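Local coordinates for protein 2-dehydro-3-deoxy-D-arabinonate dehydratase (Sulfolobus solfataricus, PDB 2Q18) that catalyses the metal-dependent dehydration of 2-dehydro-3-deoxy-D-arabinonate to 2,5-dioxopentanoate, a step in the oxidation of pentoses to 2-oxoglutarate, at residues T160-V165 against C188-V193. Numbering follows the deposited sequence.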
loop_
_atom_site.group_PDB
_atom_site.type_symbol
_atom_site.label_atom_id
_atom_site.label_comp_id
_atom_site.label_asym_id
_atom_site.label_seq_id
_atom_site.Cartn_x
_atom_site.Cartn_y
_atom_site.Cartn_z
ATOM N N THR A 160 0.465 -29.149 -11.292
ATOM C CA THR A 160 1.122 -29.386 -10.016
ATOM C C THR A 160 0.555 -30.659 -9.372
ATOM O O THR A 160 -0.430 -31.229 -9.859
ATOM C CB THR A 160 0.997 -28.142 -9.075
ATOM O OG1 THR A 160 1.957 -28.226 -8.015
ATOM C CG2 THR A 160 -0.414 -28.003 -8.493
ATOM N N ILE A 161 1.190 -31.111 -8.296
ATOM C CA ILE A 161 0.680 -32.229 -7.507
ATOM C C ILE A 161 -0.159 -31.645 -6.384
ATOM O O ILE A 161 0.265 -30.693 -5.740
ATOM C CB ILE A 161 1.835 -33.047 -6.874
ATOM C CG1 ILE A 161 2.842 -33.486 -7.942
ATOM C CG2 ILE A 161 1.287 -34.240 -6.078
ATOM C CD1 ILE A 161 4.193 -33.927 -7.377
ATOM N N MET A 162 -1.342 -32.200 -6.139
ATOM C CA MET A 162 -2.119 -31.786 -4.969
ATOM C C MET A 162 -2.538 -32.986 -4.137
ATOM O O MET A 162 -2.882 -34.036 -4.677
ATOM C CB MET A 162 -3.351 -30.941 -5.357
ATOM C CG MET A 162 -4.201 -30.435 -4.156
ATOM S SD MET A 162 -5.348 -29.054 -4.527
ATOM C CE MET A 162 -4.181 -27.692 -4.519
ATOM N N ASP A 163 -2.507 -32.808 -2.820
ATOM C CA ASP A 163 -3.077 -33.773 -1.894
ATOM C C ASP A 163 -4.388 -33.202 -1.375
ATOM O O ASP A 163 -4.392 -32.231 -0.619
ATOM C CB ASP A 163 -2.100 -34.031 -0.738
ATOM C CG ASP A 163 -2.561 -35.138 0.207
ATOM O OD1 ASP A 163 -3.701 -35.635 0.076
ATOM O OD2 ASP A 163 -1.764 -35.510 1.100
ATOM N N ASP A 164 -5.497 -33.807 -1.792
ATOM C CA ASP A 164 -6.813 -33.464 -1.264
ATOM C C ASP A 164 -7.044 -34.295 -0.002
ATOM O O ASP A 164 -7.606 -35.390 -0.061
ATOM C CB ASP A 164 -7.901 -33.717 -2.331
ATOM C CG ASP A 164 -9.324 -33.467 -1.821
ATOM O OD1 ASP A 164 -9.511 -33.062 -0.653
ATOM O OD2 ASP A 164 -10.276 -33.690 -2.600
ATOM N N VAL A 165 -6.602 -33.770 1.136
ATOM C CA VAL A 165 -6.692 -34.489 2.408
ATOM C C VAL A 165 -8.159 -34.562 2.843
ATOM O O VAL A 165 -8.829 -33.533 2.985
ATOM C CB VAL A 165 -5.808 -33.842 3.510
ATOM C CG1 VAL A 165 -5.739 -34.735 4.741
ATOM C CG2 VAL A 165 -4.397 -33.557 2.987
ATOM N N CYS A 188 -5.098 -29.402 2.692
ATOM C CA CYS A 188 -4.684 -29.344 1.304
ATOM C C CYS A 188 -3.189 -29.050 1.178
ATOM O O CYS A 188 -2.677 -28.157 1.851
ATOM C CB CYS A 188 -5.494 -28.230 0.621
ATOM S SG CYS A 188 -5.204 -28.082 -1.097
ATOM N N ALA A 189 -2.499 -29.791 0.307
ATOM C CA ALA A 189 -1.080 -29.550 0.033
ATOM C C ALA A 189 -0.793 -29.601 -1.454
ATOM O O ALA A 189 -1.400 -30.391 -2.171
ATOM C CB ALA A 189 -0.210 -30.566 0.759
ATOM N N PHE A 190 0.140 -28.773 -1.921
ATOM C CA PHE A 190 0.506 -28.794 -3.338
ATOM C C PHE A 190 1.927 -28.331 -3.621
ATOM O O PHE A 190 2.527 -27.601 -2.837
ATOM C CB PHE A 190 -0.517 -28.023 -4.203
ATOM C CG PHE A 190 -0.459 -26.525 -4.041
ATOM C CD1 PHE A 190 0.260 -25.743 -4.943
ATOM C CD2 PHE A 190 -1.142 -25.899 -3.006
ATOM C CE1 PHE A 190 0.311 -24.350 -4.802
ATOM C CE2 PHE A 190 -1.094 -24.509 -2.855
ATOM C CZ PHE A 190 -0.364 -23.739 -3.755
ATOM N N GLY A 191 2.443 -28.756 -4.769
ATOM C CA GLY A 191 3.805 -28.462 -5.175
ATOM C C GLY A 191 4.539 -29.735 -5.562
ATOM O O GLY A 191 3.909 -30.702 -5.999
ATOM N N PRO A 192 5.879 -29.754 -5.403
ATOM C CA PRO A 192 6.711 -28.654 -4.896
ATOM C C PRO A 192 6.899 -27.535 -5.920
ATOM O O PRO A 192 7.402 -26.461 -5.579
ATOM C CB PRO A 192 8.055 -29.329 -4.586
ATOM C CG PRO A 192 8.085 -30.557 -5.421
ATOM C CD PRO A 192 6.671 -30.957 -5.730
ATOM N N VAL A 193 6.497 -27.801 -7.159
ATOM C CA VAL A 193 6.598 -26.844 -8.252
ATOM C C VAL A 193 5.277 -26.734 -9.006
ATOM O O VAL A 193 4.411 -27.610 -8.906
ATOM C CB VAL A 193 7.707 -27.233 -9.275
ATOM C CG1 VAL A 193 9.102 -27.124 -8.656
ATOM C CG2 VAL A 193 7.466 -28.643 -9.848
#
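Asp163 and Ala189 form an antiparallel hydrogen-bonded pair between strands 160-164 and 188-191, whose axes run at 168° in the buried core of the FAH-family fold. Asp163 N gives a nearly straight bond to Ala189 O at 2.7 Å, and Ala189 N returns a longer one to Asp163 O. Next to them, Met162 and Phe190 are a non-hydrogen-bonded pair, and Gly191 N bonds to Ile161 O.

Met162, Cys188 and Phe190 pack on one face. The Met162 chain bends at its last torsion (chi3 -79°), which brings CE to 3.7 Å from Phe190 CB, at the base of the ring. Its SD lies 3.6 Å from Cys188 SG. The Phe190 ring itself leads away from strand 160-164, to Pro70 and Pro73. Asp164 projects on this face too; it is a magnesium ligand with Glu143 and Glu145, and it forms salt bridges with Lys118 and Lys182. On the other face, Asp163 OD1 accepts a hydrogen bond from the backbone N of Glu143, which ties this strand to a second metal ligand. Ile161 CD1 touches the ring of Pro192 there.

A cis peptide bond precedes Pro192, and the chain turns a corner at this residue. Thr160 spans the turn. Its OG1 stands anti to the backbone N (chi1 -163°) and faces Val193. A valine here would probably leave Val193 O without this hydroxyl donor and hold the corner less firmly. The Thr160 OG1 to Val193 O bond is short, 2.7 Å, with the hydroxyl oxygen tilted 31° from the carbonyl plane.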